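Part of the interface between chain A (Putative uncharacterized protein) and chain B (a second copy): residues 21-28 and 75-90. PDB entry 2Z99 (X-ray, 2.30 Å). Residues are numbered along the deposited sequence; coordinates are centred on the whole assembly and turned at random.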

# COMPACT_ATOMS: atom_id res chain seq x y z
N GLU A 21 -14.54 -1.66 2.54
CA GLU A 21 -13.35 -2.08 3.27
C GLU A 21 -12.34 -2.63 2.25
O GLU A 21 -11.17 -2.30 2.29
CB GLU A 21 -13.68 -3.18 4.30
CG GLU A 21 -14.53 -2.73 5.49
CD GLU A 21 -14.76 -3.85 6.49
OE1 GLU A 21 -15.14 -4.97 6.08
OE2 GLU A 21 -14.57 -3.60 7.70
N ALA A 22 -12.82 -3.47 1.35
CA ALA A 22 -11.96 -4.05 0.33
C ALA A 22 -11.30 -2.95 -0.50
O ALA A 22 -10.10 -3.01 -0.75
CB ALA A 22 -12.77 -4.97 -0.56
N LEU A 23 -12.09 -1.95 -0.90
CA LEU A 23 -11.60 -0.86 -1.73
C LEU A 23 -10.63 0.06 -1.00
O LEU A 23 -9.58 0.41 -1.55
CB LEU A 23 -12.78 -0.05 -2.30
CG LEU A 23 -13.84 -0.86 -3.05
CD1 LEU A 23 -14.97 0.05 -3.51
CD2 LEU A 23 -13.22 -1.57 -4.24
N LEU A 24 -10.96 0.44 0.22
CA LEU A 24 -10.09 1.31 0.98
C LEU A 24 -8.74 0.64 1.24
O LEU A 24 -7.78 1.30 1.63
CB LEU A 24 -10.72 1.67 2.32
CG LEU A 24 -11.89 2.65 2.32
CD1 LEU A 24 -12.47 2.74 3.72
CD2 LEU A 24 -11.40 4.01 1.83
N LEU A 25 -8.69 -0.67 1.03
CA LEU A 25 -7.47 -1.42 1.28
C LEU A 25 -6.46 -1.35 0.15
O LEU A 25 -5.28 -1.10 0.38
CB LEU A 25 -7.80 -2.90 1.57
CG LEU A 25 -6.61 -3.82 1.91
CD1 LEU A 25 -6.16 -3.56 3.35
CD2 LEU A 25 -7.01 -5.29 1.74
N VAL A 26 -6.93 -1.54 -1.08
CA VAL A 26 -6.07 -1.55 -2.26
C VAL A 26 -5.53 -0.21 -2.79
O VAL A 26 -4.61 -0.20 -3.61
CB VAL A 26 -6.77 -2.24 -3.45
CG1 VAL A 26 -5.72 -2.79 -4.38
CG2 VAL A 26 -7.65 -3.36 -2.97
N ILE A 27 -6.07 0.91 -2.32
CA ILE A 27 -5.61 2.21 -2.81
C ILE A 27 -4.30 2.67 -2.19
O ILE A 27 -4.04 2.44 -1.01
CB ILE A 27 -6.67 3.30 -2.57
CG1 ILE A 27 -6.89 3.48 -1.07
CG2 ILE A 27 -7.95 2.95 -3.31
CD1 ILE A 27 -7.83 4.58 -0.71
N ASP A 28 -3.48 3.35 -2.99
CA ASP A 28 -2.20 3.86 -2.52
C ASP A 28 -2.24 5.38 -2.40
O ASP A 28 -1.23 6.03 -2.12
CB ASP A 28 -1.09 3.44 -3.49
CG ASP A 28 0.25 3.21 -2.79
OD1 ASP A 28 0.30 2.41 -1.82
OD2 ASP A 28 1.25 3.82 -3.22
N ARG B 75 -0.35 -10.83 5.88
CA ARG B 75 -0.69 -9.63 5.12
C ARG B 75 -2.20 -9.50 4.93
O ARG B 75 -2.90 -10.50 4.81
CB ARG B 75 0.00 -9.71 3.75
CG ARG B 75 -0.20 -8.53 2.82
CD ARG B 75 0.48 -8.80 1.47
NE ARG B 75 0.64 -7.57 0.70
CZ ARG B 75 1.25 -7.48 -0.49
NH1 ARG B 75 1.77 -8.55 -1.09
NH2 ARG B 75 1.34 -6.29 -1.07
N MET B 76 -2.70 -8.27 4.91
CA MET B 76 -4.13 -8.04 4.68
C MET B 76 -4.42 -8.06 3.18
O MET B 76 -3.82 -7.30 2.42
CB MET B 76 -4.56 -6.70 5.25
CG MET B 76 -4.42 -6.59 6.74
SD MET B 76 -5.41 -5.29 7.41
CE MET B 76 -4.27 -3.95 7.32
N TYR B 77 -5.34 -8.92 2.76
CA TYR B 77 -5.74 -9.03 1.36
C TYR B 77 -7.21 -8.65 1.17
O TYR B 77 -7.97 -8.54 2.13
CB TYR B 77 -5.57 -10.47 0.86
CG TYR B 77 -4.16 -10.99 0.87
CD1 TYR B 77 -3.43 -11.06 2.05
CD2 TYR B 77 -3.53 -11.39 -0.32
CE1 TYR B 77 -2.11 -11.50 2.06
CE2 TYR B 77 -2.21 -11.83 -0.32
CZ TYR B 77 -1.50 -11.88 0.87
OH TYR B 77 -0.18 -12.29 0.88
N THR B 78 -7.59 -8.46 -0.08
CA THR B 78 -8.96 -8.17 -0.45
C THR B 78 -9.67 -9.53 -0.47
O THR B 78 -9.17 -10.48 -1.08
CB THR B 78 -9.03 -7.53 -1.83
OG1 THR B 78 -9.09 -6.10 -1.68
CG2 THR B 78 -10.22 -8.05 -2.62
N ARG B 79 -10.81 -9.64 0.20
CA ARG B 79 -11.52 -10.91 0.23
C ARG B 79 -12.01 -11.25 -1.17
O ARG B 79 -12.57 -10.41 -1.87
CB ARG B 79 -12.68 -10.84 1.24
CG ARG B 79 -13.19 -12.20 1.69
CD ARG B 79 -14.13 -12.09 2.90
NE ARG B 79 -13.44 -11.68 4.13
CZ ARG B 79 -12.73 -12.49 4.90
NH1 ARG B 79 -12.60 -13.78 4.59
NH2 ARG B 79 -12.12 -12.02 5.97
N ALA B 80 -11.77 -12.50 -1.57
CA ALA B 80 -12.13 -13.00 -2.90
C ALA B 80 -13.35 -12.40 -3.60
O ALA B 80 -13.21 -11.70 -4.61
CB ALA B 80 -12.28 -14.53 -2.85
N ARG B 81 -14.54 -12.68 -3.07
CA ARG B 81 -15.78 -12.20 -3.67
C ARG B 81 -15.81 -10.72 -4.04
O ARG B 81 -16.64 -10.31 -4.83
CB ARG B 81 -16.97 -12.52 -2.75
CG ARG B 81 -16.82 -12.04 -1.30
CD ARG B 81 -18.05 -12.36 -0.42
NE ARG B 81 -19.20 -11.57 -0.82
CZ ARG B 81 -19.90 -10.78 -0.01
NH1 ARG B 81 -19.57 -10.68 1.27
NH2 ARG B 81 -20.88 -10.05 -0.50
N PHE B 82 -14.91 -9.92 -3.48
CA PHE B 82 -14.94 -8.50 -3.79
C PHE B 82 -14.03 -8.06 -4.93
O PHE B 82 -13.90 -6.86 -5.19
CB PHE B 82 -14.63 -7.71 -2.51
CG PHE B 82 -15.58 -7.98 -1.38
CD1 PHE B 82 -16.91 -7.58 -1.46
CD2 PHE B 82 -15.16 -8.67 -0.25
CE1 PHE B 82 -17.80 -7.86 -0.44
CE2 PHE B 82 -16.04 -8.96 0.79
CZ PHE B 82 -17.37 -8.55 0.70
N ALA B 83 -13.42 -9.01 -5.63
CA ALA B 83 -12.52 -8.69 -6.74
C ALA B 83 -13.18 -7.75 -7.74
O ALA B 83 -12.64 -6.69 -8.07
CB ALA B 83 -12.07 -9.97 -7.44
N PRO B 84 -14.38 -8.12 -8.23
CA PRO B 84 -15.10 -7.30 -9.20
C PRO B 84 -15.11 -5.81 -8.86
O PRO B 84 -14.91 -4.97 -9.73
CB PRO B 84 -16.50 -7.91 -9.18
CG PRO B 84 -16.22 -9.35 -8.95
CD PRO B 84 -15.16 -9.32 -7.88
N TYR B 85 -15.35 -5.48 -7.60
CA TYR B 85 -15.37 -4.08 -7.18
C TYR B 85 -13.97 -3.49 -7.25
O TYR B 85 -13.79 -2.32 -7.60
CB TYR B 85 -15.91 -3.95 -5.77
CG TYR B 85 -17.35 -4.37 -5.63
CD1 TYR B 85 -17.69 -5.69 -5.30
CD2 TYR B 85 -18.38 -3.47 -5.88
CE1 TYR B 85 -19.02 -6.09 -5.22
CE2 TYR B 85 -19.70 -3.85 -5.81
CZ TYR B 85 -20.02 -5.16 -5.47
OH TYR B 85 -21.35 -5.52 -5.41
N VAL B 86 -12.97 -4.29 -6.89
CA VAL B 86 -11.59 -3.82 -6.93
C VAL B 86 -11.23 -3.50 -8.39
O VAL B 86 -10.64 -2.46 -8.67
CB VAL B 86 -10.62 -4.87 -6.37
CG1 VAL B 86 -9.20 -4.33 -6.42
CG2 VAL B 86 -10.99 -5.20 -4.95
N GLU B 87 -11.58 -4.40 -9.30
CA GLU B 87 -11.30 -4.20 -10.72
C GLU B 87 -11.82 -2.84 -11.20
O GLU B 87 -11.03 -1.99 -11.62
CB GLU B 87 -11.94 -5.30 -11.55
CG GLU B 87 -10.94 -6.26 -12.15
CD GLU B 87 -11.01 -6.27 -13.66
OE1 GLU B 87 -11.86 -6.99 -14.22
OE2 GLU B 87 -10.22 -5.55 -14.29
N LYS B 88 -13.13 -2.65 -11.13
CA LYS B 88 -13.76 -1.41 -11.56
C LYS B 88 -13.13 -0.16 -10.96
O LYS B 88 -12.78 0.76 -11.68
CB LYS B 88 -15.25 -1.39 -11.21
CG LYS B 88 -16.09 -2.48 -11.87
CD LYS B 88 -17.59 -2.20 -11.69
CE LYS B 88 -18.46 -3.40 -12.11
NZ LYS B 88 -18.37 -4.55 -11.15
N LEU B 89 -13.00 -0.12 -9.64
CA LEU B 89 -12.45 1.06 -8.99
C LEU B 89 -11.14 1.53 -9.63
O LEU B 89 -10.98 2.71 -9.93
CB LEU B 89 -12.23 0.79 -7.51
CG LEU B 89 -11.91 2.00 -6.61
CD1 LEU B 89 -10.46 2.35 -6.68
CD2 LEU B 89 -12.77 3.17 -7.03
N LEU B 90 -10.22 0.60 -9.83
CA LEU B 90 -8.93 0.95 -10.41
C LEU B 90 -9.09 1.38 -11.86
O LEU B 90 -8.58 2.43 -12.26
CB LEU B 90 -7.98 -0.24 -10.29
CG LEU B 90 -7.85 -0.76 -8.85
CD1 LEU B 90 -6.92 -1.94 -8.83
CD2 LEU B 90 -7.34 0.33 -7.92

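A chain A helix that enters the stretch from earlier in the chain lies against two elements of chain B, the strand 75-78 and the helix that starts at Ala B83, and together the two stretches bury 540 Å². The chain A helix axis passes 8.1 Å from the strand axis, with N-to-C directions 122° apart, and 9.4 Å from the chain B helix axis, at 48°. The backbones come nearest where the CA atoms of Ala A22 and Thr B78 are 5.2 Å apart.

Leu A23 and Leu A25 cover the most surface, 79 Å² each, and they serve different elements. Leu A23 (chi1 m, chi2 t) leaves its backbone sideways, but its end reaches the chain B helix: CD2 lies 3.5 Å from Tyr B85 O, 3.9 Å from Tyr B85 CB and 4.2 Å from Leu B89 CB. That carbonyl accepts the helical hydrogen bond from Leu B89 N; the methyl group makes only a van der Waals contact with it. Leu A25 (t, p) points toward the strand and lies along its backbone, with CD2 3.4 Å from Tyr B77 O and CD1 4.0 Å from Met B76 CB; Tyr B77 directs its own side chain away, so it meets the leucine through its main chain.

Val A26 bridges the two elements, its CG2 standing 3.4 Å from Thr B78 OG1 and 3.9 Å from Val B86 CG1. Ala A22 sets its CB 3.8 Å from CB of Phe B82, the N-cap residue of the chain B helix. Ile A27 adds a looser contact, CG2 to Leu B89 CD1 at 4.2 Å. With no clear hydrogen bond between the stretches, the contact rests chiefly on apolar packing.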